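Local coordinates for lantibiotic dehydratase (Microbispora corallina, PDB 5EHK), which probably dehydrates serine and threonine residues of the NAI-107 precursor peptide, in a tRNA-dependent reaction, during biosynthesis of this lantibiotic, at residues 129-134 with 750-755; 831-836 with 940-945; 952-957 with 1083-1088. All blocks are in the same frame, centred on the assembly; numbering follows the deposited sequence.

Contact 1 (129-134 with 750-755)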
loop_
_atom_site.group_PDB
_atom_site.type_symbol
_atom_site.label_atom_id
_atom_site.label_comp_id
_atom_site.label_asym_id
_atom_site.label_seq_id
_atom_site.Cartn_x
_atom_site.Cartn_y
_atom_site.Cartn_z
ATOM N N LEU A 129 10.034 -41.421 -16.527
ATOM C CA LEU A 129 9.110 -42.482 -16.904
ATOM C C LEU A 129 8.177 -42.822 -15.755
ATOM O O LEU A 129 6.984 -43.057 -15.960
ATOM C CB LEU A 129 9.871 -43.739 -17.286
ATOM C CG LEU A 129 8.902 -44.848 -17.667
ATOM C CD1 LEU A 129 8.489 -44.717 -19.130
ATOM C CD2 LEU A 129 9.486 -46.211 -17.357
ATOM N N LEU A 130 8.722 -42.797 -14.543
ATOM C CA LEU A 130 7.953 -43.094 -13.344
ATOM C C LEU A 130 6.838 -42.083 -13.155
ATOM O O LEU A 130 5.749 -42.438 -12.724
ATOM C CB LEU A 130 8.863 -43.123 -12.116
ATOM C CG LEU A 130 8.229 -43.467 -10.770
ATOM C CD1 LEU A 130 7.558 -44.823 -10.823
ATOM C CD2 LEU A 130 9.283 -43.419 -9.672
ATOM N N ARG A 131 7.124 -40.822 -13.460
ATOM C CA ARG A 131 6.124 -39.768 -13.375
ATOM C C ARG A 131 4.982 -40.070 -14.322
ATOM O O ARG A 131 3.817 -39.875 -13.977
ATOM C CB ARG A 131 6.734 -38.415 -13.702
ATOM C CG ARG A 131 7.737 -37.947 -12.688
ATOM C CD ARG A 131 8.395 -36.662 -13.132
ATOM N NE ARG A 131 9.538 -36.366 -12.278
ATOM C CZ ARG A 131 9.433 -35.792 -11.083
ATOM N NH1 ARG A 131 8.235 -35.441 -10.615
ATOM N NH2 ARG A 131 10.523 -35.562 -10.360
ATOM N N TYR A 132 5.328 -40.496 -15.534
ATOM C CA TYR A 132 4.336 -40.838 -16.554
ATOM C C TYR A 132 3.529 -42.115 -16.234
ATOM O O TYR A 132 2.367 -42.237 -16.625
ATOM C CB TYR A 132 5.009 -40.960 -17.926
ATOM C CG TYR A 132 5.418 -39.631 -18.552
ATOM C CD1 TYR A 132 4.524 -38.567 -18.637
ATOM C CD2 TYR A 132 6.709 -39.436 -19.034
ATOM C CE1 TYR A 132 4.897 -37.362 -19.199
ATOM C CE2 TYR A 132 7.090 -38.242 -19.594
ATOM C CZ TYR A 132 6.181 -37.207 -19.677
ATOM O OH TYR A 132 6.571 -36.015 -20.233
ATOM N N ASP A 133 4.145 -43.063 -15.533
ATOM C CA ASP A 133 3.475 -44.308 -15.174
ATOM C C ASP A 133 2.415 -43.972 -14.130
ATOM O O ASP A 133 1.219 -44.156 -14.364
ATOM C CB ASP A 133 4.506 -45.297 -14.596
ATOM C CG ASP A 133 3.966 -46.732 -14.438
ATOM O OD1 ASP A 133 2.756 -46.935 -14.174
ATOM O OD2 ASP A 133 4.784 -47.672 -14.566
ATOM N N ILE A 134 2.871 -43.431 -13.003
ATOM C CA ILE A 134 2.012 -42.975 -11.927
ATOM C C ILE A 134 0.864 -42.138 -12.457
ATOM O O ILE A 134 -0.281 -42.308 -12.028
ATOM C CB ILE A 134 2.811 -42.123 -10.931
ATOM C CG1 ILE A 134 3.869 -42.994 -10.261
ATOM C CG2 ILE A 134 1.900 -41.505 -9.880
ATOM C CD1 ILE A 134 4.616 -42.316 -9.169
ATOM N N ARG A 750 11.717 -37.048 -3.325
ATOM C CA ARG A 750 12.895 -36.253 -3.017
ATOM C C ARG A 750 13.232 -35.349 -4.191
ATOM O O ARG A 750 13.490 -34.161 -4.014
ATOM C CB ARG A 750 14.086 -37.142 -2.662
ATOM C CG ARG A 750 15.337 -36.387 -2.210
ATOM C CD ARG A 750 16.418 -37.391 -1.842
ATOM N NE ARG A 750 17.670 -36.784 -1.401
ATOM C CZ ARG A 750 18.690 -37.486 -0.920
ATOM N NH1 ARG A 750 18.598 -38.807 -0.836
ATOM N NH2 ARG A 750 19.802 -36.878 -0.531
ATOM N N ASP A 751 13.221 -35.917 -5.391
ATOM C CA ASP A 751 13.519 -35.167 -6.601
ATOM C C ASP A 751 12.483 -34.074 -6.799
ATOM O O ASP A 751 12.812 -32.944 -7.170
ATOM C CB ASP A 751 13.507 -36.101 -7.809
ATOM C CG ASP A 751 14.098 -35.460 -9.052
ATOM O OD1 ASP A 751 15.003 -34.606 -8.921
ATOM O OD2 ASP A 751 13.646 -35.804 -10.165
ATOM N N GLU A 752 11.226 -34.421 -6.548
ATOM C CA GLU A 752 10.129 -33.476 -6.721
ATOM C C GLU A 752 10.217 -32.318 -5.729
ATOM O O GLU A 752 9.803 -31.201 -6.041
ATOM C CB GLU A 752 8.774 -34.185 -6.623
ATOM C CG GLU A 752 7.585 -33.302 -6.966
ATOM C CD GLU A 752 7.521 -32.920 -8.444
ATOM O OE1 GLU A 752 7.834 -33.761 -9.317
ATOM O OE2 GLU A 752 7.158 -31.761 -8.732
ATOM N N LEU A 753 10.726 -32.593 -4.528
ATOM C CA LEU A 753 10.864 -31.554 -3.511
ATOM C C LEU A 753 12.046 -30.619 -3.772
ATOM O O LEU A 753 11.941 -29.410 -3.576
ATOM C CB LEU A 753 10.939 -32.154 -2.107
ATOM C CG LEU A 753 10.971 -31.132 -0.964
ATOM C CD1 LEU A 753 9.935 -30.043 -1.174
ATOM C CD2 LEU A 753 10.748 -31.817 0.373
ATOM N N ARG A 754 13.164 -31.177 -4.220
ATOM C CA ARG A 754 14.310 -30.361 -4.596
ATOM C C ARG A 754 13.860 -29.428 -5.703
ATOM O O ARG A 754 14.230 -28.253 -5.748
ATOM C CB ARG A 754 15.460 -31.240 -5.100
ATOM C CG ARG A 754 16.009 -32.240 -4.077
ATOM C CD ARG A 754 17.023 -33.200 -4.703
ATOM N NE ARG A 754 18.192 -32.496 -5.229
ATOM C CZ ARG A 754 19.197 -33.081 -5.877
ATOM N NH1 ARG A 754 19.185 -34.391 -6.089
ATOM N NH2 ARG A 754 20.214 -32.351 -6.318
ATOM N N ARG A 755 13.029 -29.971 -6.581
ATOM C CA ARG A 755 12.534 -29.267 -7.753
ATOM C C ARG A 755 11.406 -28.272 -7.442
ATOM O O ARG A 755 11.395 -27.167 -7.969
ATOM C CB ARG A 755 12.099 -30.286 -8.808
ATOM C CG ARG A 755 11.372 -29.696 -9.982
ATOM C CD ARG A 755 10.900 -30.772 -10.943
ATOM N NE ARG A 755 10.112 -30.182 -12.016
ATOM C CZ ARG A 755 8.798 -30.018 -11.968
ATOM N NH1 ARG A 755 8.120 -30.431 -10.910
ATOM N NH2 ARG A 755 8.161 -29.458 -12.988
#
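R131 reaches from one helix to two consecutive acidic residues, D751 and E752, on another, and is the sole residue of 129-134 to touch 750-755. Its CB points at the second helix, but the backbones stay well separated: the CA atoms of R131 and E752, the nearest pair, are 10.0 Å apart. CG lies anti to the carbonyl carbon (chi1 -67°), and from there to NE the chain runs fully extended, which carries the charge across the gap. L748, of the same helix as D751, and L736 of strand 735-739 touch the R131 side chain; L736 also touches E752. This is a salt-bridge network between helix 119-138 and the C-terminal turns of helix 743-755, joining two helices more than 600 residues apart in the chain, of which 129-134 belongs to the N-terminal lantibiotic dehydratase family region. NE makes no bond to either carboxylate, and the work falls to the two terminal nitrogens. NH2 donates to OD2 of D751 at 3.1 Å between R131 NH2 and D751 OD2, a salt bridge with a bent N-H...O angle of 142°. The oxygen lies in the guanidinium plane, whereas the nitrogen stands above the carboxylate plane, 48° out of it. NH1 turns to OE1 of E752 in a second salt bridge, but these two atoms are modelled too close together, so the exact geometry there is doubtful. The carboxylate of E752 faces two arginines, R131 and R755, and probably offsets their like charges. Its other oxygen is engaged further: E752 OE2 pairs with R755 NH1 at 2.7 Å and is hydrogen-bonded to the hydroxyl of T756.

Contact 2 (831-836 with 940-945)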
loop_
_atom_site.group_PDB
_atom_site.type_symbol
_atom_site.label_atom_id
_atom_site.label_comp_id
_atom_site.label_asym_id
_atom_site.label_seq_id
_atom_site.Cartn_x
_atom_site.Cartn_y
_atom_site.Cartn_z
ATOM N N GLN A 831 -3.134 27.436 3.758
ATOM C CA GLN A 831 -4.008 27.912 2.681
ATOM C C GLN A 831 -4.895 29.097 3.082
ATOM O O GLN A 831 -5.039 30.069 2.324
ATOM C CB GLN A 831 -4.837 26.757 2.105
ATOM C CG GLN A 831 -4.041 25.794 1.237
ATOM C CD GLN A 831 -4.830 24.554 0.779
ATOM O OE1 GLN A 831 -6.012 24.424 1.048
ATOM N NE2 GLN A 831 -4.159 23.644 0.099
ATOM N N ASP A 832 -5.514 29.014 4.252
ATOM C CA ASP A 832 -6.322 30.135 4.735
ATOM C C ASP A 832 -5.589 31.475 4.771
ATOM O O ASP A 832 -6.134 32.467 4.300
ATOM C CB ASP A 832 -6.920 29.807 6.083
ATOM C CG ASP A 832 -7.915 28.733 5.967
ATOM O OD1 ASP A 832 -8.132 28.368 4.814
ATOM O OD2 ASP A 832 -8.489 28.266 6.963
ATOM N N ASP A 833 -4.356 31.500 5.279
ATOM C CA ASP A 833 -3.541 32.730 5.237
ATOM C C ASP A 833 -3.234 33.175 3.815
ATOM O O ASP A 833 -3.315 34.367 3.506
ATOM C CB ASP A 833 -2.217 32.598 6.010
ATOM C CG ASP A 833 -2.380 32.864 7.503
ATOM O OD1 ASP A 833 -3.389 33.511 7.882
ATOM O OD2 ASP A 833 -1.523 32.393 8.294
ATOM N N PHE A 834 -2.890 32.216 2.955
ATOM C CA PHE A 834 -2.586 32.520 1.565
ATOM C C PHE A 834 -3.824 33.151 0.885
ATOM O O PHE A 834 -3.713 34.127 0.139
ATOM C CB PHE A 834 -2.106 31.262 0.832
ATOM C CG PHE A 834 -1.500 31.547 -0.519
ATOM C CD1 PHE A 834 -0.159 31.856 -0.629
ATOM C CD2 PHE A 834 -2.290 31.550 -1.660
ATOM C CE1 PHE A 834 0.389 32.135 -1.827
ATOM C CE2 PHE A 834 -1.744 31.841 -2.872
ATOM C CZ PHE A 834 -0.392 32.141 -2.962
ATOM N N LEU A 835 -4.994 32.575 1.174
ATOM C CA LEU A 835 -6.276 33.088 0.708
ATOM C C LEU A 835 -6.614 34.486 1.228
ATOM O O LEU A 835 -7.170 35.310 0.494
ATOM C CB LEU A 835 -7.396 32.120 1.074
ATOM C CG LEU A 835 -7.429 30.795 0.307
ATOM C CD1 LEU A 835 -8.370 29.799 0.966
ATOM C CD2 LEU A 835 -7.803 31.035 -1.166
ATOM N N ARG A 836 -6.299 34.750 2.492
ATOM C CA ARG A 836 -6.561 36.067 3.079
ATOM C C ARG A 836 -5.674 37.159 2.469
ATOM O O ARG A 836 -6.153 38.237 2.118
ATOM C CB ARG A 836 -6.414 36.016 4.609
ATOM C CG ARG A 836 -7.564 35.275 5.308
ATOM C CD ARG A 836 -7.534 35.386 6.820
ATOM N NE ARG A 836 -6.699 34.355 7.426
ATOM C CZ ARG A 836 -7.157 33.285 8.069
ATOM N NH1 ARG A 836 -8.462 33.105 8.231
ATOM N NH2 ARG A 836 -6.298 32.404 8.574
ATOM N N LEU A 940 -12.502 37.894 7.975
ATOM C CA LEU A 940 -13.170 38.219 9.238
ATOM C C LEU A 940 -12.647 37.264 10.296
ATOM O O LEU A 940 -12.302 37.657 11.413
ATOM C CB LEU A 940 -14.694 38.092 9.142
ATOM C CG LEU A 940 -15.432 39.066 8.223
ATOM C CD1 LEU A 940 -16.939 38.808 8.232
ATOM C CD2 LEU A 940 -15.119 40.514 8.587
ATOM N N THR A 941 -12.592 35.996 9.920
ATOM C CA THR A 941 -12.241 34.906 10.833
ATOM C C THR A 941 -10.819 35.002 11.459
ATOM O O THR A 941 -10.577 34.484 12.551
ATOM C CB THR A 941 -12.541 33.567 10.131
ATOM O OG1 THR A 941 -13.767 33.043 10.651
ATOM C CG2 THR A 941 -11.417 32.572 10.252
ATOM N N ARG A 942 -9.901 35.692 10.783
ATOM C CA ARG A 942 -8.572 35.917 11.338
ATOM C C ARG A 942 -8.646 36.794 12.586
ATOM O O ARG A 942 -7.867 36.613 13.520
ATOM C CB ARG A 942 -7.642 36.580 10.310
ATOM C CG ARG A 942 -6.314 37.114 10.884
ATOM C CD ARG A 942 -5.519 37.940 9.863
ATOM N NE ARG A 942 -4.780 37.075 8.959
ATOM C CZ ARG A 942 -4.179 37.488 7.849
ATOM N NH1 ARG A 942 -4.211 38.771 7.512
ATOM N NH2 ARG A 942 -3.552 36.607 7.067
ATOM N N ARG A 943 -9.595 37.730 12.609
ATOM C CA ARG A 943 -9.603 38.739 13.664
ATOM C C ARG A 943 -9.795 38.112 15.025
ATOM O O ARG A 943 -10.646 37.238 15.208
ATOM C CB ARG A 943 -10.678 39.811 13.460
ATOM C CG ARG A 943 -10.559 40.943 14.497
ATOM C CD ARG A 943 -11.663 41.992 14.379
ATOM N NE ARG A 943 -12.966 41.474 14.804
ATOM C CZ ARG A 943 -13.340 41.311 16.074
ATOM N NH1 ARG A 943 -12.513 41.628 17.064
ATOM N NH2 ARG A 943 -14.544 40.831 16.356
ATOM N N ALA A 944 -8.986 38.566 15.974
ATOM C CA ALA A 944 -9.114 38.128 17.350
ATOM C C ALA A 944 -10.443 38.646 17.906
ATOM O O ALA A 944 -10.717 39.852 17.870
ATOM C CB ALA A 944 -7.932 38.642 18.178
ATOM N N GLY A 945 -11.296 37.731 18.358
ATOM C CA GLY A 945 -12.551 38.149 18.945
ATOM C C GLY A 945 -13.777 37.919 18.090
ATOM O O GLY A 945 -14.908 38.000 18.593
#
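D833 and R942 make the charged link between 831-836 and 940-945. R942 NH2 donates to D833 OD1 at 3.2 Å along a nearly straight path (177°), and the same oxygen accepts from its helical neighbour, R836 NH2 to D833 OD1 also being 3.2 Å. The two donors come from opposite faces of the carboxylate plane, each with OD1 in its own guanidinium plane. Both arginines have a further partner: R942 NH2 pairs with D837, and R836 NH1 bonds to the carbonyl oxygen of L938. This three-residue salt-bridge network ties the end of helix 828-837 to the end of helix 920-942 in the C-terminal part of the dehydratase. It lies at the subunit interface, where D833 OD2 is hydrogen-bonded to S230 of the second subunit and R208 of that subunit comes close to R942.

Stacking of the side chains supplements the bonds. R836 bends at chi3 (-87°); R942 CB lies over one face of its guanidinium and the polar D832 O over the opposite face, both displaced toward the rim. R836 CD is similarly offset over the R942 guanidinium. The like charges approach to 3.7 Å between R836 NE and R942 NE, which D833 probably offsets. At the guanidinium edge, R836 NH1 meets the methyl T941 CG2 at 3.6 Å.

Contact 3 (952-957 with 1083-1088)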
loop_
_atom_site.group_PDB
_atom_site.type_symbol
_atom_site.label_atom_id
_atom_site.label_comp_id
_atom_site.label_asym_id
_atom_site.label_seq_id
_atom_site.Cartn_x
_atom_site.Cartn_y
_atom_site.Cartn_z
ATOM N N GLU A 952 -19.431 27.672 11.693
ATOM C CA GLU A 952 -20.617 28.498 11.780
ATOM C C GLU A 952 -20.834 29.304 10.506
ATOM O O GLU A 952 -21.890 29.203 9.889
ATOM C CB GLU A 952 -20.568 29.406 13.016
ATOM C CG GLU A 952 -21.043 28.696 14.285
ATOM C CD GLU A 952 -20.624 29.405 15.555
ATOM O OE1 GLU A 952 -19.558 30.063 15.552
ATOM O OE2 GLU A 952 -21.378 29.326 16.548
ATOM N N VAL A 953 -19.831 30.066 10.088
ATOM C CA VAL A 953 -19.998 30.911 8.912
ATOM C C VAL A 953 -20.251 30.040 7.681
ATOM O O VAL A 953 -20.951 30.462 6.762
ATOM C CB VAL A 953 -18.822 31.886 8.697
ATOM C CG1 VAL A 953 -18.497 32.604 10.007
ATOM C CG2 VAL A 953 -17.605 31.155 8.176
ATOM N N THR A 954 -19.715 28.815 7.678
ATOM C CA THR A 954 -19.953 27.881 6.574
ATOM C C THR A 954 -21.391 27.370 6.578
ATOM O O THR A 954 -22.027 27.291 5.523
ATOM C CB THR A 954 -18.940 26.724 6.541
ATOM O OG1 THR A 954 -17.617 27.263 6.427
ATOM C CG2 THR A 954 -19.179 25.811 5.328
ATOM N N ALA A 955 -21.895 27.022 7.760
ATOM C CA ALA A 955 -23.303 26.658 7.915
ATOM C C ALA A 955 -24.182 27.823 7.457
ATOM O O ALA A 955 -25.108 27.651 6.664
ATOM C CB ALA A 955 -23.598 26.334 9.365
ATOM N N ILE A 956 -23.849 29.018 7.930
ATOM C CA ILE A 956 -24.527 30.218 7.501
ATOM C C ILE A 956 -24.462 30.339 5.991
ATOM O O ILE A 956 -25.466 30.615 5.350
ATOM C CB ILE A 956 -23.908 31.456 8.156
ATOM C CG1 ILE A 956 -24.084 31.394 9.669
ATOM C CG2 ILE A 956 -24.510 32.733 7.603
ATOM C CD1 ILE A 956 -23.327 32.490 10.392
ATOM N N SER A 957 -23.292 30.079 5.418
ATOM C CA SER A 957 -23.117 30.198 3.973
ATOM C C SER A 957 -23.924 29.137 3.209
ATOM O O SER A 957 -24.540 29.448 2.194
ATOM C CB SER A 957 -21.638 30.154 3.591
ATOM O OG SER A 957 -21.422 30.649 2.285
ATOM N N ASN A 1083 -16.106 23.465 -0.079
ATOM C CA ASN A 1083 -14.750 23.329 -0.562
ATOM C C ASN A 1083 -14.025 24.651 -0.385
ATOM O O ASN A 1083 -12.986 24.691 0.233
ATOM C CB ASN A 1083 -14.689 22.872 -2.027
ATOM C CG ASN A 1083 -13.246 22.687 -2.519
ATOM O OD1 ASN A 1083 -12.684 23.561 -3.184
ATOM N ND2 ASN A 1083 -12.644 21.556 -2.187
ATOM N N ARG A 1084 -14.607 25.756 -0.826
ATOM C CA ARG A 1084 -13.856 26.988 -0.749
ATOM C C ARG A 1084 -13.570 27.417 0.677
ATOM O O ARG A 1084 -12.555 28.039 0.947
ATOM C CB ARG A 1084 -14.567 28.106 -1.497
ATOM C CG ARG A 1084 -14.277 28.117 -2.964
ATOM C CD ARG A 1084 -15.009 29.247 -3.618
ATOM N NE ARG A 1084 -16.260 28.795 -4.206
ATOM C CZ ARG A 1084 -16.341 28.204 -5.391
ATOM N NH1 ARG A 1084 -15.238 27.977 -6.106
ATOM N NH2 ARG A 1084 -17.521 27.842 -5.859
ATOM N N LEU A 1085 -14.480 27.090 1.579
ATOM C CA LEU A 1085 -14.405 27.575 2.945
ATOM C C LEU A 1085 -13.692 26.549 3.855
ATOM O O LEU A 1085 -12.750 26.901 4.567
ATOM C CB LEU A 1085 -15.810 27.906 3.454
ATOM C CG LEU A 1085 -16.296 29.282 3.928
ATOM C CD1 LEU A 1085 -15.324 30.412 3.715
ATOM C CD2 LEU A 1085 -17.617 29.589 3.278
ATOM N N ILE A 1086 -14.071 25.276 3.790
ATOM C CA ILE A 1086 -13.448 24.289 4.683
ATOM C C ILE A 1086 -13.060 23.069 3.877
ATOM O O ILE A 1086 -12.698 23.172 2.696
ATOM C CB ILE A 1086 -14.391 23.863 5.828
ATOM C CG1 ILE A 1086 -15.721 23.364 5.260
ATOM C CG2 ILE A 1086 -14.652 25.025 6.788
ATOM C CD1 ILE A 1086 -16.640 22.800 6.284
ATOM N N GLY A 1087 -13.083 21.903 4.489
ATOM C CA GLY A 1087 -12.908 20.731 3.656
ATOM C C GLY A 1087 -11.538 20.541 3.033
ATOM O O GLY A 1087 -10.687 21.434 3.011
ATOM N N GLY A 1088 -11.372 19.358 2.463
ATOM C CA GLY A 1088 -10.135 18.642 2.605
ATOM C C GLY A 1088 -10.515 17.681 3.723
ATOM O O GLY A 1088 -9.650 17.096 4.384
#
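T954 faces L1085 and I1086 across a buried junction between a helix and the end of another with the loop that follows: the N-terminal half of helix 950-965 meets the C-terminal end of helix 1068-1085 in the largely helical C-terminal part of the dehydratase. The contact is purely van der Waals between the two segments. At the start of the second segment, N1083 and R1084 face other neighbours; R1084 forms a salt bridge with D930 of helix 920-942. The last helical residue, L1085, carries much of the packing. Its CA lies 6.6 Å from the CA of T954, the nearest backbone pair, and the two side chains run antiparallel alongside each other. T954 OG1 rests against the base of the leucine, 3.5 Å from L1085 CG, with L1085 CB equally near. That hydroxyl is not left without a polar partner: it is hydrogen-bonded to the carbonyl oxygen of L950, one turn earlier in its own helix, so the oxygen can lie against hydrocarbon. Further out, L1085 CD2 reaches S957 CB at 4.1 Å, one turn along the first helix, while A934 and L937 of helix 920-942 also touch L1085. I1086 is where the backbone leaves helical angles. V1096 of helix 1090-1109 touches both T954 and I1086, so helices 920-942 and 1090-1109 also border the contact. With chi1 of I1086 at 54°, CG1 is flanked by both backbone branches and CG2 is turned away from the carbonyl carbon, where I1086 CG2 approaches T954 OG1 to 3.7 Å. The longer branch of the isoleucine ends with I1086 CD1 near the threonine methyl, 4.1 Å from T954 CG2.

In the fold
The three contacts follow one another along the chain without nesting. Contact 1 stands alone, on the opposite side of the chain's centre from the others; its centre is about 76 Å from that of contact 2 and about 71 Å from that of contact 3. Contacts 2 and 3 are neighbours, with centres about 13 Å apart and nearest atoms about 5 Å apart, both in the C-terminal dehydratase family region. Helix 920-942, which supplies a segment to contact 2, also packs against L1085 of contact 3, and it is followed in the chain by helix 950-965. Contact 2 is thus a charged contact at the subunit interface and contact 3 a buried, mainly apolar one beside it, whereas contact 1 ties together a remote part of the protein.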